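Local coordinates for ethanolamine utilization protein EutL (PDB 4TME), which forms pore-bearing trimers in the shell of the bacterial microcompartment for ethanolamine use and binds ethanolamine, which probably controls opening of the pore, at residues 39-47 with 102-112; 146-157 with 183-193. All coordinates share one frame; numbering follows the deposited sequence.

In the fold
In contact 1, segment 39-47 and helix 92-106 belong to the first BMC domain, while Phe112 starts a strand of the other sheet, the one that holds contact 2. The contacts follow one another along the chain, and their centres lie about 17 Å apart. Their edges meet at two bound ethanolamines, and both contacts touch both ligands. Contact 1 brings the carboxylates of Asp44 and Asp45 and the ring of Phe112. Contact 2 brings Val151 and the ring of Phe184. The two are also joined directly: Asp45 OD1 is 2.7 Å from Tyr149 OH, a probable hydrogen bond. Val151 CG1 packs at 3.5 Å from Asp45 OD2, and Phe112 CE2 lies 4.1 Å from Phe184 CE2.

Contact 1: residues 39-47 with 102-112; sequences ITADCDDVT and TLDFIDSGVGF. With ETA (ethanolamine), chain K; ETA (ethanolamine), chain J.
Asp45 brings its carboxylate to the rim of the Phe112 ring, where OD2 lies in the ring plane, 3.4 Å from CZ. The carboxylate and the ring are turned 33° against each other. This edge approach suits an anion, because ring hydrogens carry a slight positive charge. Cys43 SG lies 3.6 Å from Phe112 CE1, an oblique sulfur-aromatic contact. One face of Phe112 receives the ethanolamine of chain K, whose C sits 3.5 Å above the ring plane, offset toward the rim. The N of this ligand donates to Asp44 OD1 at 2.8 Å. The other ethanolamine, chain J, donates from its N to Asp45 OD1 at 2.6 Å. Successive aspartates thus hold different ligands, and the amines, if protonated, would offset their charge. Glu82 and Thr182 also bond the first ligand, Thr180 bonds the second, and Ser67 holds Asp44 OD2.

Segment 39-47 and helix 92-106 belong to a BMC domain, in which helices pack on an antiparallel sheet. Strand 35-41 leads into helix 44-57, with Cys43 as N-cap. The axes of strand 39-41 and helix 102-106 run nearly parallel, 13° apart in direction and 11.2 Å at closest approach. The chain then passes through the 107-111 turn to Phe112, which starts a strand of the other sheet.

Val46 packs against the 106-111 part of the chain. Its CG1 lies opposite the backbone N (chi1 166°), which turns it to Ile106 and leaves CG2 to rest 3.7 Å from Gly111 CA. Further out, Ile39 CD1 reaches tip to tip toward Thr102 CG2 and Ile106 CD1. Thr47 ties the start of helix 44-57 together: its OG1 and its N reach Cys43 O from opposite faces of the carbonyl plane, OG1 at 2.8 Å.

Contact 2: residues 146-157 with 183-193; sequences ALAYLVAPPLEA and NFAGALLTGSQ. With ETA (ethanolamine), chain K; ETA (ethanolamine), chain J.
The Tyr149 ring carries Leu188 on one face. CD2 of Leu188 stands 3.6 Å above the ring plane, offset toward the rim, in a CH-pi contact. Tyr124 meets the Tyr149 ring edge-to-face. The Phe184 ring has the ethanolamine of chain K over the centre of one face, with its CA 3.6 Å above the plane. Ala152 approaches this ring obliquely, its C 3.4 Å from Phe184 CD2, and Pro153 lies alongside, pointing the same way.

The frame is an antiparallel pair of strands, 146-152 and 185-191, inside the sheet of the second BMC domain. Strand 122-128 flanks the first and strand 171-176 the second. Paired backbone hydrogen bonds join Ala148 with Leu189, Leu150 with Ala187, and Ala152 with Ala185. Between the last two pairs, Gly186 faces Val151 in a non-hydrogen-bonded pair, with their CA atoms 4.4 Å apart.

Tyr149, Val151 and Leu188 lie on one face of the sheet, and Val151 and Phe184 line the ligand pocket. Val151 CG1 packs on Phe184 CB, and that CB lies 3.7 Å from the O of the second ethanolamine, chain J. Leu150 and Leu189 share the other face and cross at about a right angle, CD1 to CD1 at 3.6 Å. Helices 154-167 and 193-212 cover this side. Beyond Ala152 the chain turns into helix 154-167, where Ala157 CB touches Ala185 CB.

At the far end, a water links Ala146 N to Gly191 O. Thr190 OG1 donates to Ala146 O at 2.7 Å, with a C=O...OG1 angle of 174°.

Contact 1: residues 39-47 with 102-112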
loop_
_atom_site.group_PDB
_atom_site.type_symbol
_atom_site.label_atom_id
_atom_site.label_comp_id
_atom_site.label_asym_id
_atom_site.label_seq_id
_atom_site.Cartn_x
_atom_site.Cartn_y
_atom_site.Cartn_z
ATOM N N ILE C 39 -3.653 16.181 -12.666
ATOM C CA ILE C 39 -4.537 16.601 -11.592
ATOM C C ILE C 39 -4.398 15.704 -10.373
ATOM O O ILE C 39 -4.230 14.485 -10.501
ATOM C CB ILE C 39 -6.018 16.630 -12.070
ATOM C CG1 ILE C 39 -6.918 17.283 -11.020
ATOM C CG2 ILE C 39 -6.507 15.250 -12.463
ATOM C CD1 ILE C 39 -8.324 17.607 -11.579
ATOM N N THR C 40 -4.442 16.320 -9.192
ATOM C CA THR C 40 -4.591 15.582 -7.937
ATOM C C THR C 40 -5.748 16.142 -7.140
ATOM O O THR C 40 -6.128 17.310 -7.287
ATOM C CB THR C 40 -3.324 15.616 -7.049
ATOM O OG1 THR C 40 -3.093 16.941 -6.574
ATOM C CG2 THR C 40 -2.106 15.139 -7.819
ATOM N N ALA C 41 -6.308 15.300 -6.291
ATOM C CA ALA C 41 -7.490 15.643 -5.521
ATOM C C ALA C 41 -7.556 14.770 -4.266
ATOM O O ALA C 41 -6.819 13.789 -4.158
ATOM C CB ALA C 41 -8.733 15.447 -6.373
ATOM N N ASP C 42 -8.448 15.099 -3.335
ATOM C CA ASP C 42 -8.547 14.314 -2.100
ATOM C C ASP C 42 -9.614 13.209 -2.157
ATOM O O ASP C 42 -9.942 12.615 -1.129
ATOM C CB ASP C 42 -8.801 15.224 -0.910
ATOM C CG ASP C 42 -10.171 15.890 -0.939
ATOM O OD1 ASP C 42 -10.981 15.580 -1.831
ATOM O OD2 ASP C 42 -10.407 16.731 -0.045
ATOM N N CYS C 43 -10.133 12.929 -3.355
ATOM C CA CYS C 43 -11.140 11.864 -3.511
ATOM C C CYS C 43 -10.936 11.150 -4.834
ATOM O O CYS C 43 -11.154 11.728 -5.899
ATOM C CB CYS C 43 -12.556 12.423 -3.435
ATOM S SG CYS C 43 -13.812 11.122 -3.659
ATOM N N ASP C 44 -10.480 9.910 -4.780
ATOM C CA ASP C 44 -10.095 9.240 -6.019
ATOM C C ASP C 44 -11.285 8.878 -6.928
ATOM O O ASP C 44 -11.271 9.215 -8.109
ATOM C CB ASP C 44 -9.208 7.998 -5.728
ATOM C CG ASP C 44 -9.847 6.957 -4.809
ATOM O OD1 ASP C 44 -10.861 7.230 -4.142
ATOM O OD2 ASP C 44 -9.253 5.835 -4.745
ATOM N N ASP C 45 -12.338 8.248 -6.420
ATOM C CA ASP C 45 -13.373 7.768 -7.343
ATOM C C ASP C 45 -14.183 8.918 -7.958
ATOM O O ASP C 45 -14.637 8.806 -9.114
ATOM C CB ASP C 45 -14.279 6.771 -6.633
ATOM C CG ASP C 45 -13.509 5.564 -6.171
ATOM O OD1 ASP C 45 -12.980 4.847 -7.054
ATOM O OD2 ASP C 45 -13.368 5.413 -4.925
ATOM N N VAL C 46 -14.347 10.027 -7.224
ATOM C CA VAL C 46 -14.943 11.234 -7.845
ATOM C C VAL C 46 -14.036 11.713 -8.969
ATOM O O VAL C 46 -14.514 12.069 -10.055
ATOM C CB VAL C 46 -15.187 12.363 -6.824
ATOM C CG1 VAL C 46 -15.486 13.722 -7.533
ATOM C CG2 VAL C 46 -16.355 11.973 -5.915
ATOM N N THR C 47 -12.730 11.703 -8.732
ATOM C CA THR C 47 -11.809 12.159 -9.766
ATOM C C THR C 47 -11.817 11.242 -10.980
ATOM O O THR C 47 -11.802 11.712 -12.108
ATOM C CB THR C 47 -10.393 12.303 -9.195
ATOM O OG1 THR C 47 -10.445 13.294 -8.165
ATOM C CG2 THR C 47 -9.390 12.763 -10.261
ATOM N N THR C 102 -12.989 18.466 -16.111
ATOM C CA THR C 102 -12.691 17.627 -14.945
ATOM C C THR C 102 -12.980 18.416 -13.664
ATOM O O THR C 102 -13.683 17.960 -12.763
ATOM C CB THR C 102 -11.226 17.155 -14.926
ATOM O OG1 THR C 102 -10.921 16.452 -16.141
ATOM C CG2 THR C 102 -10.975 16.201 -13.761
ATOM N N LEU C 103 -12.423 19.613 -13.597
ATOM C CA LEU C 103 -12.599 20.453 -12.429
ATOM C C LEU C 103 -14.058 20.762 -12.203
ATOM O O LEU C 103 -14.556 20.710 -11.078
ATOM C CB LEU C 103 -11.826 21.764 -12.617
ATOM C CG LEU C 103 -10.320 21.642 -12.581
ATOM C CD1 LEU C 103 -9.658 22.881 -13.198
ATOM C CD2 LEU C 103 -9.896 21.480 -11.173
ATOM N N ASP C 104 -14.759 21.117 -13.274
ATOM C CA ASP C 104 -16.161 21.464 -13.118
ATOM C C ASP C 104 -16.969 20.270 -12.609
ATOM O O ASP C 104 -17.888 20.442 -11.798
ATOM C CB ASP C 104 -16.737 21.980 -14.421
ATOM C CG ASP C 104 -16.240 23.368 -14.768
ATOM O OD1 ASP C 104 -15.527 24.021 -13.956
ATOM O OD2 ASP C 104 -16.553 23.799 -15.883
ATOM N N PHE C 105 -16.627 19.066 -13.058
ATOM C CA PHE C 105 -17.359 17.892 -12.600
ATOM C C PHE C 105 -17.096 17.624 -11.123
ATOM O O PHE C 105 -18.015 17.302 -10.369
ATOM C CB PHE C 105 -17.010 16.640 -13.408
ATOM C CG PHE C 105 -17.914 15.476 -13.092
ATOM C CD1 PHE C 105 -19.138 15.345 -13.741
ATOM C CD2 PHE C 105 -17.574 14.565 -12.121
ATOM C CE1 PHE C 105 -19.986 14.289 -13.438
ATOM C CE2 PHE C 105 -18.426 13.510 -11.809
ATOM C CZ PHE C 105 -19.626 13.383 -12.469
ATOM N N ILE C 106 -15.851 17.773 -10.696
ATOM C CA ILE C 106 -15.508 17.477 -9.313
ATOM C C ILE C 106 -16.282 18.404 -8.396
ATOM O O ILE C 106 -16.680 18.011 -7.301
ATOM C CB ILE C 106 -14.001 17.606 -9.083
ATOM C CG1 ILE C 106 -13.277 16.486 -9.849
ATOM C CG2 ILE C 106 -13.646 17.536 -7.607
ATOM C CD1 ILE C 106 -11.778 16.575 -9.820
ATOM N N ASP C 107 -16.500 19.629 -8.842
ATOM C CA ASP C 107 -17.238 20.589 -8.013
ATOM C C ASP C 107 -18.738 20.648 -8.331
ATOM O O ASP C 107 -19.403 21.609 -7.967
ATOM C CB ASP C 107 -16.618 21.978 -8.148
ATOM C CG ASP C 107 -16.877 22.861 -6.916
ATOM O OD1 ASP C 107 -16.875 22.336 -5.768
ATOM O OD2 ASP C 107 -17.089 24.079 -7.100
ATOM N N SER C 108 -19.286 19.612 -8.962
ATOM C CA SER C 108 -20.671 19.666 -9.462
ATOM C C SER C 108 -21.739 19.234 -8.449
ATOM O O SER C 108 -22.943 19.410 -8.707
ATOM C CB SER C 108 -20.832 18.801 -10.719
ATOM O OG SER C 108 -20.698 17.419 -10.441
ATOM N N GLY C 109 -21.310 18.684 -7.317
ATOM C CA GLY C 109 -22.214 18.187 -6.287
ATOM C C GLY C 109 -22.103 16.687 -6.066
ATOM O O GLY C 109 -22.759 16.122 -5.186
ATOM N N VAL C 110 -21.305 16.016 -6.885
ATOM C CA VAL C 110 -21.085 14.594 -6.683
ATOM C C VAL C 110 -20.195 14.415 -5.459
ATOM O O VAL C 110 -19.587 15.368 -4.973
ATOM C CB VAL C 110 -20.457 13.920 -7.920
ATOM C CG1 VAL C 110 -21.456 13.919 -9.089
ATOM C CG2 VAL C 110 -19.161 14.605 -8.316
ATOM N N GLY C 111 -20.168 13.204 -4.925
ATOM C CA GLY C 111 -19.286 12.913 -3.813
ATOM C C GLY C 111 -19.691 11.665 -3.080
ATOM O O GLY C 111 -20.759 11.130 -3.330
ATOM N N PHE C 112 -18.819 11.211 -2.193
ATOM C CA PHE C 112 -19.167 10.143 -1.273
ATOM C C PHE C 112 -20.222 10.663 -0.305
ATOM O O PHE C 112 -20.337 11.859 -0.059
ATOM C CB PHE C 112 -17.936 9.643 -0.525
ATOM C CG PHE C 112 -17.109 8.664 -1.300
ATOM C CD1 PHE C 112 -16.488 9.041 -2.497
ATOM C CD2 PHE C 112 -16.947 7.365 -0.848
ATOM C CE1 PHE C 112 -15.737 8.134 -3.228
ATOM C CE2 PHE C 112 -16.182 6.458 -1.564
ATOM C CZ PHE C 112 -15.567 6.850 -2.767
HETATM C CA ETA K . -12.531 6.489 -1.392
HETATM N N ETA K . -11.087 6.405 -1.450
HETATM C C ETA K . -12.968 7.737 -0.638
HETATM O O ETA K . -12.433 8.915 -1.183
HETATM C CA ETA J . -11.596 1.709 -6.676
HETATM N N ETA J . -11.069 3.038 -6.827
HETATM C C ETA J . -12.284 1.631 -5.330
HETATM O O ETA J . -11.328 1.709 -4.288
#

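Contact 2: residues 146-157 with 183-193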
loop_
_atom_site.group_PDB
_atom_site.type_symbol
_atom_site.label_atom_id
_atom_site.label_comp_id
_atom_site.label_asym_id
_atom_site.label_seq_id
_atom_site.Cartn_x
_atom_site.Cartn_y
_atom_site.Cartn_z
ATOM N N ALA C 146 -24.368 2.842 -19.649
ATOM C CA ALA C 146 -24.453 3.275 -18.253
ATOM C C ALA C 146 -23.667 2.357 -17.320
ATOM O O ALA C 146 -23.492 1.164 -17.604
ATOM C CB ALA C 146 -25.903 3.331 -17.809
ATOM N N LEU C 147 -23.227 2.916 -16.199
ATOM C CA LEU C 147 -22.619 2.132 -15.116
ATOM C C LEU C 147 -23.182 2.512 -13.768
ATOM O O LEU C 147 -23.561 3.659 -13.552
ATOM C CB LEU C 147 -21.088 2.341 -15.035
ATOM C CG LEU C 147 -20.185 1.777 -16.113
ATOM C CD1 LEU C 147 -18.795 2.273 -15.872
ATOM C CD2 LEU C 147 -20.246 0.243 -16.115
ATOM N N ALA C 148 -23.196 1.541 -12.845
ATOM C CA ALA C 148 -23.233 1.828 -11.428
ATOM C C ALA C 148 -21.797 1.761 -10.897
ATOM O O ALA C 148 -21.142 0.744 -11.027
ATOM C CB ALA C 148 -24.118 0.832 -10.694
ATOM N N TYR C 149 -21.318 2.863 -10.346
ATOM C CA TYR C 149 -19.962 2.972 -9.791
ATOM C C TYR C 149 -20.107 2.919 -8.277
ATOM O O TYR C 149 -20.580 3.872 -7.663
ATOM C CB TYR C 149 -19.327 4.274 -10.294
ATOM C CG TYR C 149 -17.827 4.432 -10.083
ATOM C CD1 TYR C 149 -17.141 3.776 -9.068
ATOM C CD2 TYR C 149 -17.102 5.271 -10.924
ATOM C CE1 TYR C 149 -15.754 3.958 -8.895
ATOM C CE2 TYR C 149 -15.760 5.461 -10.765
ATOM C CZ TYR C 149 -15.087 4.824 -9.748
ATOM O OH TYR C 149 -13.743 5.031 -9.607
ATOM N N LEU C 150 -19.780 1.751 -7.703
ATOM C CA LEU C 150 -20.106 1.425 -6.309
ATOM C C LEU C 150 -18.819 1.265 -5.501
ATOM O O LEU C 150 -17.983 0.424 -5.850
ATOM C CB LEU C 150 -20.919 0.133 -6.253
ATOM C CG LEU C 150 -22.155 0.109 -7.162
ATOM C CD1 LEU C 150 -22.906 -1.220 -7.047
ATOM C CD2 LEU C 150 -23.091 1.267 -6.856
ATOM N N VAL C 151 -18.652 2.076 -4.455
ATOM C CA VAL C 151 -17.455 2.014 -3.618
ATOM C C VAL C 151 -17.824 2.143 -2.145
ATOM O O VAL C 151 -18.620 2.985 -1.780
ATOM C CB VAL C 151 -16.448 3.129 -3.983
ATOM C CG1 VAL C 151 -15.164 2.989 -3.155
ATOM C CG2 VAL C 151 -16.114 3.081 -5.464
ATOM N N ALA C 152 -17.247 1.287 -1.307
ATOM C CA ALA C 152 -17.414 1.402 0.137
ATOM C C ALA C 152 -16.237 0.729 0.831
ATOM O O ALA C 152 -15.392 0.127 0.181
ATOM C CB ALA C 152 -18.741 0.765 0.578
ATOM N N PRO C 153 -16.162 0.850 2.165
ATOM C CA PRO C 153 -15.059 0.143 2.831
ATOM C C PRO C 153 -15.224 -1.377 2.657
ATOM O O PRO C 153 -16.291 -1.826 2.263
ATOM C CB PRO C 153 -15.187 0.593 4.289
ATOM C CG PRO C 153 -15.903 1.936 4.193
ATOM C CD PRO C 153 -16.905 1.721 3.091
ATOM N N PRO C 154 -14.174 -2.160 2.923
ATOM C CA PRO C 154 -14.128 -3.560 2.464
ATOM C C PRO C 154 -15.347 -4.449 2.797
ATOM O O PRO C 154 -15.899 -5.009 1.852
ATOM C CB PRO C 154 -12.850 -4.081 3.141
ATOM C CG PRO C 154 -11.980 -2.845 3.153
ATOM C CD PRO C 154 -12.908 -1.766 3.571
ATOM N N LEU C 155 -15.740 -4.613 4.054
ATOM C CA LEU C 155 -16.832 -5.543 4.351
ATOM C C LEU C 155 -18.168 -4.978 3.855
ATOM O O LEU C 155 -18.973 -5.701 3.277
ATOM C CB LEU C 155 -16.869 -5.866 5.847
ATOM C CG LEU C 155 -17.978 -6.841 6.313
ATOM C CD1 LEU C 155 -17.477 -7.659 7.483
ATOM C CD2 LEU C 155 -19.242 -6.120 6.707
ATOM N N GLU C 156 -18.405 -3.693 4.084
ATOM C CA GLU C 156 -19.612 -3.044 3.598
ATOM C C GLU C 156 -19.741 -3.262 2.086
ATOM O O GLU C 156 -20.841 -3.565 1.582
ATOM C CB GLU C 156 -19.580 -1.525 3.895
ATOM C CG GLU C 156 -19.536 -1.150 5.358
ATOM C CD GLU C 156 -18.126 -0.910 5.870
ATOM O OE1 GLU C 156 -17.257 -1.790 5.687
ATOM O OE2 GLU C 156 -17.893 0.173 6.460
ATOM N N ALA C 157 -18.635 -3.060 1.374
ATOM C CA ALA C 157 -18.648 -3.186 -0.084
ATOM C C ALA C 157 -19.043 -4.596 -0.523
ATOM O O ALA C 157 -19.834 -4.762 -1.443
ATOM C CB ALA C 157 -17.286 -2.807 -0.686
ATOM N N ASN C 183 -7.763 1.493 0.732
ATOM C CA ASN C 183 -8.458 0.552 1.627
ATOM C C ASN C 183 -9.978 0.608 1.495
ATOM O O ASN C 183 -10.718 0.493 2.476
ATOM C CB ASN C 183 -8.030 0.781 3.079
ATOM C CG ASN C 183 -6.548 0.528 3.269
ATOM O OD1 ASN C 183 -6.008 -0.403 2.676
ATOM N ND2 ASN C 183 -5.862 1.405 4.010
ATOM N N PHE C 184 -10.424 0.777 0.257
ATOM C CA PHE C 184 -11.827 0.637 -0.120
ATOM C C PHE C 184 -11.989 -0.558 -1.072
ATOM O O PHE C 184 -11.045 -1.325 -1.328
ATOM C CB PHE C 184 -12.332 1.943 -0.762
ATOM C CG PHE C 184 -12.688 3.010 0.240
ATOM C CD1 PHE C 184 -11.702 3.717 0.926
ATOM C CD2 PHE C 184 -14.014 3.308 0.511
ATOM C CE1 PHE C 184 -12.055 4.712 1.848
ATOM C CE2 PHE C 184 -14.366 4.295 1.427
ATOM C CZ PHE C 184 -13.379 4.997 2.102
ATOM N N ALA C 185 -13.204 -0.734 -1.581
ATOM C CA ALA C 185 -13.520 -1.844 -2.464
ATOM C C ALA C 185 -14.812 -1.515 -3.173
ATOM O O ALA C 185 -15.452 -0.506 -2.860
ATOM C CB ALA C 185 -13.661 -3.140 -1.671
ATOM N N GLY C 186 -15.221 -2.369 -4.101
ATOM C CA GLY C 186 -16.494 -2.148 -4.776
ATOM C C GLY C 186 -16.458 -2.685 -6.185
ATOM O O GLY C 186 -15.767 -3.672 -6.446
ATOM N N ALA C 187 -17.192 -2.054 -7.100
ATOM C CA ALA C 187 -17.284 -2.580 -8.456
ATOM C C ALA C 187 -17.900 -1.571 -9.403
ATOM O O ALA C 187 -18.542 -0.606 -8.978
ATOM C CB ALA C 187 -18.119 -3.860 -8.486
ATOM N N LEU C 188 -17.700 -1.839 -10.682
ATOM C CA LEU C 188 -18.459 -1.225 -11.759
ATOM C C LEU C 188 -19.437 -2.252 -12.293
ATOM O O LEU C 188 -19.023 -3.346 -12.724
ATOM C CB LEU C 188 -17.557 -0.763 -12.907
ATOM C CG LEU C 188 -16.423 0.207 -12.572
ATOM C CD1 LEU C 188 -15.551 0.496 -13.808
ATOM C CD2 LEU C 188 -16.975 1.498 -11.980
ATOM N N LEU C 189 -20.726 -1.920 -12.271
ATOM C CA LEU C 189 -21.760 -2.803 -12.809
ATOM C C LEU C 189 -22.409 -2.111 -13.994
ATOM O O LEU C 189 -22.484 -0.892 -14.012
ATOM C CB LEU C 189 -22.843 -3.133 -11.773
ATOM C CG LEU C 189 -22.342 -3.536 -10.379
ATOM C CD1 LEU C 189 -23.522 -3.825 -9.459
ATOM C CD2 LEU C 189 -21.426 -4.761 -10.470
ATOM N N THR C 190 -22.903 -2.868 -14.963
ATOM C CA THR C 190 -23.584 -2.238 -16.105
ATOM C C THR C 190 -24.963 -2.825 -16.352
ATOM O O THR C 190 -25.275 -3.933 -15.924
ATOM C CB THR C 190 -22.745 -2.330 -17.403
ATOM O OG1 THR C 190 -23.308 -1.457 -18.399
ATOM C CG2 THR C 190 -22.704 -3.756 -17.968
ATOM N N GLY C 191 -25.781 -2.052 -17.058
ATOM C CA GLY C 191 -27.137 -2.439 -17.415
ATOM C C GLY C 191 -27.845 -1.205 -17.943
ATOM O O GLY C 191 -27.183 -0.215 -18.276
ATOM N N SER C 192 -29.171 -1.246 -18.020
ATOM C CA SER C 192 -29.926 -0.064 -18.410
ATOM C C SER C 192 -29.714 1.039 -17.370
ATOM O O SER C 192 -29.235 0.775 -16.264
ATOM C CB SER C 192 -31.404 -0.384 -18.549
ATOM O OG SER C 192 -31.986 -0.635 -17.285
ATOM N N GLN C 193 -30.070 2.273 -17.704
ATOM C CA GLN C 193 -29.909 3.358 -16.737
ATOM C C GLN C 193 -30.776 3.120 -15.489
ATOM O O GLN C 193 -30.329 3.375 -14.369
ATOM C CB GLN C 193 -30.236 4.708 -17.385
ATOM C CG GLN C 193 -29.109 5.160 -18.314
ATOM C CD GLN C 193 -29.377 6.480 -18.995
ATOM O OE1 GLN C 193 -30.340 7.180 -18.680
ATOM N NE2 GLN C 193 -28.520 6.827 -19.947
HETATM C CA ETA K . -12.531 6.489 -1.392
HETATM N N ETA K . -11.087 6.405 -1.450
HETATM C C ETA K . -12.968 7.737 -0.638
HETATM O O ETA K . -12.433 8.915 -1.183
HETATM C CA ETA J . -11.596 1.709 -6.676
HETATM N N ETA J . -11.069 3.038 -6.827
HETATM C C ETA J . -12.284 1.631 -5.330
HETATM O O ETA J . -11.328 1.709 -4.288
HETATM O O HOH W 1 -26.471 1.079 -20.599
#